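Local structure of proline dehydrogenase (Bradyrhizobium japonicum USDA 110, 3HAZ) at residues A[42-45]-A[46-50]; A[428-431]-A[432-435]; A[582-585]-A[586-590]; A[694-697]-A[698-702]. The protein probably oxidises proline to glutamate in two steps, joining an FAD-dependent proline dehydrogenase and an NAD-dependent aldehyde dehydrogenase in one chain. All coordinates share one frame; numbering follows the deposited sequence.

How the contacts relate
The four contacts are local helical contacts, three within one helix and one at a junction of two helices; they fall into two touching pairs and follow one another along the chain in numerical order. Contact 1, on helix 33-50, and contact 2, on helix 425-434 of the proline dehydrogenase barrel, have centres about 10 Å apart and are joined by a salt bridge between Arg45 and Asp434. Contacts 3 and 4 lie at the junction of helices 571-587 and 589-598 and on helix 689-702; their centres are about 11 Å apart and Arg588 pairs with Glu701. The first pair lies at the proline dehydrogenase barrel and the second in the aldehyde dehydrogenase part, with the centres of contacts 2 and 3 about 60 Å apart.

Contact 1 (A[42-45]-A[46-50]); sequences TATR and LIEAI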
loop_
_atom_site.group_PDB
_atom_site.type_symbol
_atom_site.label_atom_id
_atom_site.label_comp_id
_atom_site.label_asym_id
_atom_site.label_seq_id
_atom_site.Cartn_x
_atom_site.Cartn_y
_atom_site.Cartn_z
ATOM N N THR A 42 -18.274 22.870 -38.594
ATOM C CA THR A 42 -18.906 24.066 -38.044
ATOM C C THR A 42 -18.331 24.440 -36.680
ATOM O O THR A 42 -17.983 25.600 -36.436
ATOM C CB THR A 42 -20.437 23.887 -37.894
ATOM O OG1 THR A 42 -21.038 23.787 -39.189
ATOM C CG2 THR A 42 -21.052 25.075 -37.159
ATOM N N ALA A 43 -18.237 23.456 -35.792
ATOM C CA ALA A 43 -17.755 23.691 -34.434
ATOM C C ALA A 43 -16.276 24.102 -34.386
ATOM O O ALA A 43 -15.901 24.989 -33.614
ATOM C CB ALA A 43 -18.011 22.468 -33.554
ATOM N N THR A 44 -15.439 23.457 -35.198
ATOM C CA THR A 44 -14.033 23.851 -35.289
ATOM C C THR A 44 -13.918 25.308 -35.753
ATOM O O THR A 44 -13.127 26.082 -35.219
ATOM C CB THR A 44 -13.235 22.939 -36.248
ATOM O OG1 THR A 44 -13.300 21.582 -35.788
ATOM C CG2 THR A 44 -11.776 23.376 -36.320
ATOM N N ARG A 45 -14.719 25.682 -36.743
ATOM C CA ARG A 45 -14.699 27.050 -37.244
ATOM C C ARG A 45 -15.144 28.056 -36.180
ATOM O O ARG A 45 -14.603 29.157 -36.094
ATOM C CB ARG A 45 -15.552 27.176 -38.508
ATOM C CG ARG A 45 -14.957 26.446 -39.717
ATOM C CD ARG A 45 -15.867 26.521 -40.931
ATOM N NE ARG A 45 -16.129 27.893 -41.360
ATOM C CZ ARG A 45 -15.419 28.540 -42.282
ATOM N NH1 ARG A 45 -14.390 27.939 -42.870
ATOM N NH2 ARG A 45 -15.731 29.788 -42.617
ATOM N N LEU A 46 -16.132 27.676 -35.375
ATOM C CA LEU A 46 -16.607 28.553 -34.309
ATOM C C LEU A 46 -15.511 28.751 -33.262
ATOM O O LEU A 46 -15.247 29.869 -32.836
ATOM C CB LEU A 46 -17.878 27.995 -33.662
ATOM C CG LEU A 46 -19.117 27.844 -34.559
ATOM C CD1 LEU A 46 -20.298 27.299 -33.767
ATOM C CD2 LEU A 46 -19.492 29.157 -35.229
ATOM N N ILE A 47 -14.864 27.660 -32.871
ATOM C CA ILE A 47 -13.821 27.713 -31.848
ATOM C C ILE A 47 -12.560 28.443 -32.338
ATOM O O ILE A 47 -11.913 29.157 -31.574
ATOM C CB ILE A 47 -13.475 26.305 -31.351
ATOM C CG1 ILE A 47 -14.632 25.749 -30.518
ATOM C CG2 ILE A 47 -12.179 26.315 -30.545
ATOM C CD1 ILE A 47 -14.568 24.244 -30.338
ATOM N N GLU A 48 -12.225 28.269 -33.612
ATOM C CA GLU A 48 -11.130 29.022 -34.227
ATOM C C GLU A 48 -11.373 30.517 -34.128
ATOM O O GLU A 48 -10.472 31.280 -33.776
ATOM C CB GLU A 48 -10.954 28.637 -35.698
ATOM C CG GLU A 48 -10.260 27.314 -35.911
ATOM C CD GLU A 48 -9.982 27.043 -37.372
ATOM O OE1 GLU A 48 -10.906 27.232 -38.189
ATOM O OE2 GLU A 48 -8.842 26.641 -37.701
ATOM N N ALA A 49 -12.593 30.935 -34.453
ATOM C CA ALA A 49 -12.968 32.333 -34.321
ATOM C C ALA A 49 -12.867 32.769 -32.861
ATOM O O ALA A 49 -12.372 33.852 -32.561
ATOM C CB ALA A 49 -14.385 32.566 -34.852
ATOM N N ILE A 50 -13.339 31.921 -31.954
ATOM C CA ILE A 50 -13.291 32.247 -30.536
ATOM C C ILE A 50 -11.849 32.459 -30.093
ATOM O O ILE A 50 -11.558 33.345 -29.292
ATOM C CB ILE A 50 -13.926 31.142 -29.675
ATOM C CG1 ILE A 50 -15.447 31.134 -29.839
ATOM C CG2 ILE A 50 -13.566 31.342 -28.211
ATOM C CD1 ILE A 50 -16.115 29.946 -29.158
#
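With CG set beside the backbone N, chi1 -62° and -77°, Leu46 leans over Thr42 and Glu48 over Thr44, each side chain folding back over the preceding turn of helix 33-50. CG of Leu46 then lies 3.1 Å from O of Thr42, while CD1 runs alongside the Thr42 methyl CG2 at 4.1 Å, the two side chains pointing the same way. CG of Glu48 comes to 3.2 Å from O of Thr44, and its carboxylate carbon passes close to the Thr44 methyl. Four successive i to i+4 backbone bonds hold this spacing; that from Glu48 N to Thr44 O is 2.9 Å long.

The polar ends turn to partners beyond the turn. The carboxylate of Glu48 accepts a bond from the backbone N of Ala151 of the second subunit, Thr44 OG1 bonds to the carbonyl of His40, and Arg45 forms a salt bridge with Asp434. Charged atoms of Arg45 and Glu48 stay apart, with NH1 of Arg45 5.9 Å from OE1 of Glu48. On the apolar side Leu46 packs on Leu427 and Leu431, whereas Ile47 reaches Ala399 and the FAD-binding residue Phe469. This is the pattern of an amphipathic alpha-helix in this stretch, one face laid against helices 399-409 and 425-434 of the proline dehydrogenase barrel, with Ile47 in the second shell of the flavin site.

Contact 2 (A[428-431]-A[432-435]); sequences YEQL and AKDH
Gln430 reaches along the last turn of helix 425-434 to Asp434, and Leu431 meets His435, so the close packing lies at the C-terminal end of the helix. With CG anti to its backbone N (chi1 -179°) and a bend at chi2, Gln430 brings NE2 to 2.9 Å from Asp434 OD2. The bond is fairly straight, 164° at the hydrogen; it lies almost in the amide plane but meets the syn side of the carboxylate 34° out of its plane. Nearby, CD1 of Leu431 touches CD2 of His435 at 3.8 Å, and O of Leu431 sits at the edge of the imidazole, 3.5 Å from the same CD2. Leu431 continues into the barrel packing against Val402, Leu406 and Phe417.

The solvent side is looser. Glu429 and Lys433 are one turn apart, yet OE1 and NZ of this pair remain 5.9 Å from each other, and CD of Lys433 merely passes OE1 of Gln430 at 3.9 Å. Back at the tight end, Arg45 meets both carboxylate oxygens of Asp434, NH2 at OD1 and NE at OD2, and the amide of Gln430 adds its bond to OD2; this would favour the ionised form and fix the rotation of the group.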
loop_
_atom_site.group_PDB
_atom_site.type_symbol
_atom_site.label_atom_id
_atom_site.label_comp_id
_atom_site.label_asym_id
_atom_site.label_seq_id
_atom_site.Cartn_x
_atom_site.Cartn_y
_atom_site.Cartn_z
ATOM N N TYR A 428 -20.882 33.650 -32.261
ATOM C CA TYR A 428 -22.060 33.934 -33.081
ATOM C C TYR A 428 -21.790 34.817 -34.307
ATOM O O TYR A 428 -22.474 34.690 -35.320
ATOM C CB TYR A 428 -23.207 34.481 -32.227
ATOM C CG TYR A 428 -23.878 33.398 -31.411
ATOM C CD1 TYR A 428 -23.681 33.309 -30.038
ATOM C CD2 TYR A 428 -24.690 32.445 -32.024
ATOM C CE1 TYR A 428 -24.292 32.305 -29.289
ATOM C CE2 TYR A 428 -25.301 31.436 -31.290
ATOM C CZ TYR A 428 -25.100 31.374 -29.922
ATOM O OH TYR A 428 -25.703 30.381 -29.186
ATOM N N GLU A 429 -20.794 35.694 -34.220
ATOM C CA GLU A 429 -20.361 36.459 -35.389
ATOM C C GLU A 429 -19.882 35.511 -36.487
ATOM O O GLU A 429 -20.230 35.673 -37.655
ATOM C CB GLU A 429 -19.241 37.433 -35.022
ATOM C CG GLU A 429 -19.714 38.700 -34.332
ATOM C CD GLU A 429 -18.568 39.648 -34.021
ATOM O OE1 GLU A 429 -17.396 39.237 -34.173
ATOM O OE2 GLU A 429 -18.842 40.801 -33.622
ATOM N N GLN A 430 -19.080 34.522 -36.103
ATOM C CA GLN A 430 -18.589 33.534 -37.053
ATOM C C GLN A 430 -19.737 32.684 -37.590
ATOM O O GLN A 430 -19.786 32.378 -38.782
ATOM C CB GLN A 430 -17.524 32.643 -36.417
ATOM C CG GLN A 430 -16.959 31.597 -37.381
ATOM C CD GLN A 430 -16.252 32.231 -38.565
ATOM O OE1 GLN A 430 -15.573 33.249 -38.423
ATOM N NE2 GLN A 430 -16.407 31.630 -39.742
ATOM N N LEU A 431 -20.656 32.303 -36.708
ATOM C CA LEU A 431 -21.819 31.524 -37.117
ATOM C C LEU A 431 -22.621 32.290 -38.171
ATOM O O LEU A 431 -23.135 31.708 -39.125
ATOM C CB LEU A 431 -22.714 31.203 -35.911
ATOM C CG LEU A 431 -23.912 30.291 -36.193
ATOM C CD1 LEU A 431 -23.447 28.852 -36.437
ATOM C CD2 LEU A 431 -24.920 30.337 -35.053
ATOM N N ALA A 432 -22.729 33.600 -37.984
ATOM C CA ALA A 432 -23.481 34.437 -38.906
ATOM C C ALA A 432 -22.751 34.530 -40.236
ATOM O O ALA A 432 -23.375 34.520 -41.293
ATOM C CB ALA A 432 -23.703 35.822 -38.316
ATOM N N LYS A 433 -21.425 34.614 -40.176
ATOM C CA LYS A 433 -20.610 34.629 -41.386
ATOM C C LYS A 433 -20.822 33.371 -42.215
ATOM O O LYS A 433 -20.846 33.427 -43.442
ATOM C CB LYS A 433 -19.121 34.752 -41.048
ATOM C CG LYS A 433 -18.697 36.097 -40.486
ATOM C CD LYS A 433 -17.180 36.212 -40.459
ATOM C CE LYS A 433 -16.730 37.403 -39.636
ATOM N NZ LYS A 433 -17.399 38.657 -40.078
ATOM N N ASP A 434 -20.961 32.233 -41.544
ATOM C CA ASP A 434 -21.046 30.951 -42.237
ATOM C C ASP A 434 -22.487 30.566 -42.566
ATOM O O ASP A 434 -22.728 29.662 -43.362
ATOM C CB ASP A 434 -20.373 29.850 -41.413
ATOM C CG ASP A 434 -18.879 30.081 -41.238
ATOM O OD1 ASP A 434 -18.300 30.842 -42.039
ATOM O OD2 ASP A 434 -18.286 29.504 -40.303
ATOM N N HIS A 435 -23.444 31.253 -41.953
ATOM C CA HIS A 435 -24.853 30.946 -42.175
ATOM C C HIS A 435 -25.693 32.215 -42.132
ATOM O O HIS A 435 -26.133 32.653 -41.065
ATOM C CB HIS A 435 -25.341 29.931 -41.137
ATOM C CG HIS A 435 -24.481 28.707 -41.039
ATOM N ND1 HIS A 435 -24.648 27.611 -41.858
ATOM C CD2 HIS A 435 -23.446 28.408 -40.217
ATOM C CE1 HIS A 435 -23.754 26.688 -41.544
ATOM N NE2 HIS A 435 -23.010 27.148 -40.554
#

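Contact 3 (A[582-585]-A[586-590]); sequences AHLL and ESRSA. With SO4 (sulfate ion), chain H.
Leu584 and Arg588 lie side by side at the end of helix 571-587, pointing the same way, with the methyl CD2 of Leu584 over one face of the guanidinium. It stands 3.8 Å above that plane, displaced toward the rim, and its distance to NH1 of Arg588 is 3.9 Å. The arginine chain is extended from CG to NE, its methylene CG resting 3.4 Å from O of Leu584, and it presents one edge of the flat group to a sulfate ion, probably from the crystallisation liquor. NE of Arg588 meets O2 of the sulfate at 3.1 Å and NH1 meets O4 at 2.9 Å; both bonds are nearly straight, 173° and 175°. Ser587, with OG anti to its backbone N (chi1 170°), donates from that hydroxyl to O1 at 2.9 Å.

Arg588 leaves helical geometry and occupies the N-cap position of helix 589-598, so the chain turns here from one helix into the next. OG of Ser589 bridges this turn to O of Glu586 at 3.1 Å. Glu586 itself forms a salt bridge with Arg619 of helix 604-629, and NH1 of Arg588 has a second anionic partner in Glu701. With sulfate and carboxylate on two adjacent edges that share NH1, and a methyl over one face, the guanidinium should remain charged and fixed in its tilt, and with Ser587 it probably makes a site suited to a small anion.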
loop_
_atom_site.group_PDB
_atom_site.type_symbol
_atom_site.label_atom_id
_atom_site.label_comp_id
_atom_site.label_asym_id
_atom_site.label_seq_id
_atom_site.Cartn_x
_atom_site.Cartn_y
_atom_site.Cartn_z
ATOM N N ALA A 582 -33.979 4.950 15.617
ATOM C CA ALA A 582 -33.934 5.818 14.445
ATOM C C ALA A 582 -34.844 5.275 13.350
ATOM O O ALA A 582 -35.633 6.012 12.760
ATOM C CB ALA A 582 -32.502 5.954 13.931
ATOM N N HIS A 583 -34.741 3.977 13.089
ATOM C CA HIS A 583 -35.586 3.344 12.082
ATOM C C HIS A 583 -37.082 3.539 12.363
ATOM O O HIS A 583 -37.862 3.846 11.460
ATOM C CB HIS A 583 -35.262 1.855 11.970
ATOM C CG HIS A 583 -36.235 1.093 11.129
ATOM N ND1 HIS A 583 -36.258 1.184 9.753
ATOM C CD2 HIS A 583 -37.226 0.235 11.468
ATOM C CE1 HIS A 583 -37.220 0.411 9.281
ATOM N NE2 HIS A 583 -37.822 -0.177 10.300
ATOM N N LEU A 584 -37.479 3.361 13.617
ATOM C CA LEU A 584 -38.889 3.453 13.991
ATOM C C LEU A 584 -39.381 4.903 13.907
ATOM O O LEU A 584 -40.516 5.165 13.509
ATOM C CB LEU A 584 -39.120 2.860 15.390
ATOM C CG LEU A 584 -38.940 1.335 15.521
ATOM C CD1 LEU A 584 -39.027 0.864 16.972
ATOM C CD2 LEU A 584 -39.942 0.565 14.652
ATOM N N LEU A 585 -38.510 5.837 14.273
ATOM C CA LEU A 585 -38.821 7.259 14.202
ATOM C C LEU A 585 -39.203 7.696 12.793
ATOM O O LEU A 585 -40.246 8.315 12.588
ATOM C CB LEU A 585 -37.625 8.081 14.687
ATOM C CG LEU A 585 -37.459 8.124 16.203
ATOM C CD1 LEU A 585 -36.105 8.694 16.588
ATOM C CD2 LEU A 585 -38.586 8.925 16.827
ATOM N N GLU A 586 -38.352 7.376 11.825
ATOM C CA GLU A 586 -38.593 7.785 10.445
ATOM C C GLU A 586 -39.783 7.028 9.878
ATOM O O GLU A 586 -40.590 7.573 9.123
ATOM C CB GLU A 586 -37.356 7.538 9.582
ATOM C CG GLU A 586 -36.104 8.233 10.073
ATOM C CD GLU A 586 -35.112 8.466 8.953
ATOM O OE1 GLU A 586 -35.510 9.038 7.915
ATOM O OE2 GLU A 586 -33.940 8.076 9.109
ATOM N N SER A 587 -39.881 5.760 10.254
ATOM C CA SER A 587 -40.999 4.926 9.856
ATOM C C SER A 587 -42.326 5.510 10.339
ATOM O O SER A 587 -43.352 5.357 9.682
ATOM C CB SER A 587 -40.816 3.512 10.407
ATOM O OG SER A 587 -41.995 2.755 10.218
ATOM N N ARG A 588 -42.297 6.187 11.486
ATOM C CA ARG A 588 -43.506 6.767 12.068
ATOM C C ARG A 588 -43.457 8.295 12.095
ATOM O O ARG A 588 -44.097 8.935 12.933
ATOM C CB ARG A 588 -43.741 6.202 13.472
ATOM C CG ARG A 588 -43.866 4.684 13.491
ATOM C CD ARG A 588 -43.751 4.107 14.897
ATOM N NE ARG A 588 -43.758 2.647 14.862
ATOM C CZ ARG A 588 -43.603 1.867 15.926
ATOM N NH1 ARG A 588 -43.626 0.548 15.789
ATOM N NH2 ARG A 588 -43.424 2.401 17.126
ATOM N N SER A 589 -42.712 8.873 11.160
ATOM C CA SER A 589 -42.501 10.318 11.119
ATOM C C SER A 589 -43.798 11.130 11.148
ATOM O O SER A 589 -43.867 12.178 11.792
ATOM C CB SER A 589 -41.686 10.692 9.883
ATOM O OG SER A 589 -42.282 10.143 8.720
ATOM N N ALA A 590 -44.825 10.652 10.455
ATOM C CA ALA A 590 -46.082 11.392 10.384
ATOM C C ALA A 590 -46.711 11.533 11.767
ATOM O O ALA A 590 -47.186 12.606 12.142
ATOM C CB ALA A 590 -47.053 10.722 9.414
HETATM S S SO4 H . -43.814 0.009 11.923
HETATM O O1 SO4 H . -42.411 0.150 11.538
HETATM O O2 SO4 H . -44.407 1.331 12.122
HETATM O O3 SO4 H . -44.535 -0.698 10.868
HETATM O O4 SO4 H . -43.905 -0.749 13.168
#

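Contact 4 (A[694-697]-A[698-702]); sequences EAVA and LLHEA
Val696 and His700, one turn apart on helix 689-702, run side by side within a beta-alpha-beta unit, the helix connecting strands 679-683 and 709-711 of the NAD-binding half of the aldehyde dehydrogenase fold. CG1 of Val696, anti to its backbone N, is the branch that approaches the imidazole, coming obliquely to 3.4 Å from NE2 of His700. The same ring leans back over the carbonyl of Val696, with CD2 of His700 3.4 Å from that O. A bond from ND1 of His700 to the carbonyl of Ile704, just past the helix, limits rotation of the ring and implies that ND1 carries a proton, whatever the state of NE2. Val696 also packs on Leu709 and Leu711 of the neighbouring strand.

Ala697 contributes mainly backbone: its O accepts the bond from Glu701 N at 3.0 Å, and its methyl lies beside N of Leu698. Leu698 turns CG anti to its backbone N, chi1 -177°, which carries its branched end away from the preceding turn toward Ala581, Leu585 and Phe592 of helices 571-587 and 589-598. Glu701, extended on the exposed side, forms a salt bridge with Arg588. At the root of the side chain, CB of Leu698 rests against two carbonyl oxygens of the previous turn, 3.3 Å from O of Ala695 and 3.4 Å from O of Glu694.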
loop_
_atom_site.group_PDB
_atom_site.type_symbol
_atom_site.label_atom_id
_atom_site.label_comp_id
_atom_site.label_asym_id
_atom_site.label_seq_id
_atom_site.Cartn_x
_atom_site.Cartn_y
_atom_site.Cartn_z
ATOM N N GLU A 694 -44.287 9.055 24.250
ATOM C CA GLU A 694 -44.258 8.316 22.991
ATOM C C GLU A 694 -42.828 7.899 22.640
ATOM O O GLU A 694 -42.587 6.775 22.204
ATOM C CB GLU A 694 -44.851 9.154 21.856
ATOM C CG GLU A 694 -46.353 9.386 21.962
ATOM C CD GLU A 694 -47.172 8.229 21.416
ATOM O OE1 GLU A 694 -46.617 7.124 21.245
ATOM O OE2 GLU A 694 -48.378 8.428 21.153
ATOM N N ALA A 695 -41.885 8.813 22.835
ATOM C CA ALA A 695 -40.484 8.541 22.544
ATOM C C ALA A 695 -39.948 7.398 23.406
ATOM O O ALA A 695 -39.314 6.468 22.905
ATOM C CB ALA A 695 -39.650 9.801 22.745
ATOM N N VAL A 696 -40.204 7.475 24.707
ATOM C CA VAL A 696 -39.767 6.436 25.631
ATOM C C VAL A 696 -40.335 5.070 25.243
ATOM O O VAL A 696 -39.606 4.079 25.204
ATOM C CB VAL A 696 -40.147 6.779 27.089
ATOM C CG1 VAL A 696 -39.963 5.566 27.997
ATOM C CG2 VAL A 696 -39.314 7.956 27.586
ATOM N N ALA A 697 -41.630 5.016 24.949
ATOM C CA ALA A 697 -42.242 3.755 24.543
ATOM C C ALA A 697 -41.579 3.247 23.266
ATOM O O ALA A 697 -41.395 2.044 23.078
ATOM C CB ALA A 697 -43.754 3.916 24.351
ATOM N N LEU A 698 -41.203 4.176 22.394
ATOM C CA LEU A 698 -40.534 3.809 21.155
ATOM C C LEU A 698 -39.145 3.239 21.435
ATOM O O LEU A 698 -38.728 2.268 20.804
ATOM C CB LEU A 698 -40.453 5.012 20.203
ATOM C CG LEU A 698 -39.845 4.777 18.816
ATOM C CD1 LEU A 698 -40.359 5.803 17.810
ATOM C CD2 LEU A 698 -38.322 4.793 18.878
ATOM N N LEU A 699 -38.427 3.846 22.377
ATOM C CA LEU A 699 -37.101 3.360 22.741
ATOM C C LEU A 699 -37.177 1.958 23.336
ATOM O O LEU A 699 -36.352 1.103 23.020
ATOM C CB LEU A 699 -36.422 4.304 23.731
ATOM C CG LEU A 699 -35.783 5.571 23.153
ATOM C CD1 LEU A 699 -35.244 6.425 24.281
ATOM C CD2 LEU A 699 -34.671 5.214 22.179
ATOM N N HIS A 700 -38.161 1.736 24.204
ATOM C CA HIS A 700 -38.375 0.419 24.789
ATOM C C HIS A 700 -38.627 -0.597 23.680
ATOM O O HIS A 700 -38.072 -1.692 23.696
ATOM C CB HIS A 700 -39.563 0.425 25.762
ATOM C CG HIS A 700 -39.305 1.150 27.048
ATOM N ND1 HIS A 700 -38.094 1.095 27.707
ATOM C CD2 HIS A 700 -40.114 1.920 27.814
ATOM C CE1 HIS A 700 -38.163 1.814 28.815
ATOM N NE2 HIS A 700 -39.380 2.321 28.905
ATOM N N GLU A 701 -39.468 -0.230 22.718
ATOM C CA GLU A 701 -39.778 -1.118 21.602
ATOM C C GLU A 701 -38.539 -1.371 20.746
ATOM O O GLU A 701 -38.408 -2.423 20.124
ATOM C CB GLU A 701 -40.909 -0.537 20.744
ATOM C CG GLU A 701 -41.305 -1.422 19.568
ATOM C CD GLU A 701 -42.382 -0.807 18.689
ATOM O OE1 GLU A 701 -42.973 0.222 19.085
ATOM O OE2 GLU A 701 -42.642 -1.361 17.599
ATOM N N ALA A 702 -37.627 -0.405 20.723
ATOM C CA ALA A 702 -36.412 -0.511 19.920
ATOM C C ALA A 702 -35.345 -1.395 20.567
ATOM O O ALA A 702 -34.376 -1.780 19.923
ATOM C CB ALA A 702 -35.848 0.877 19.631
#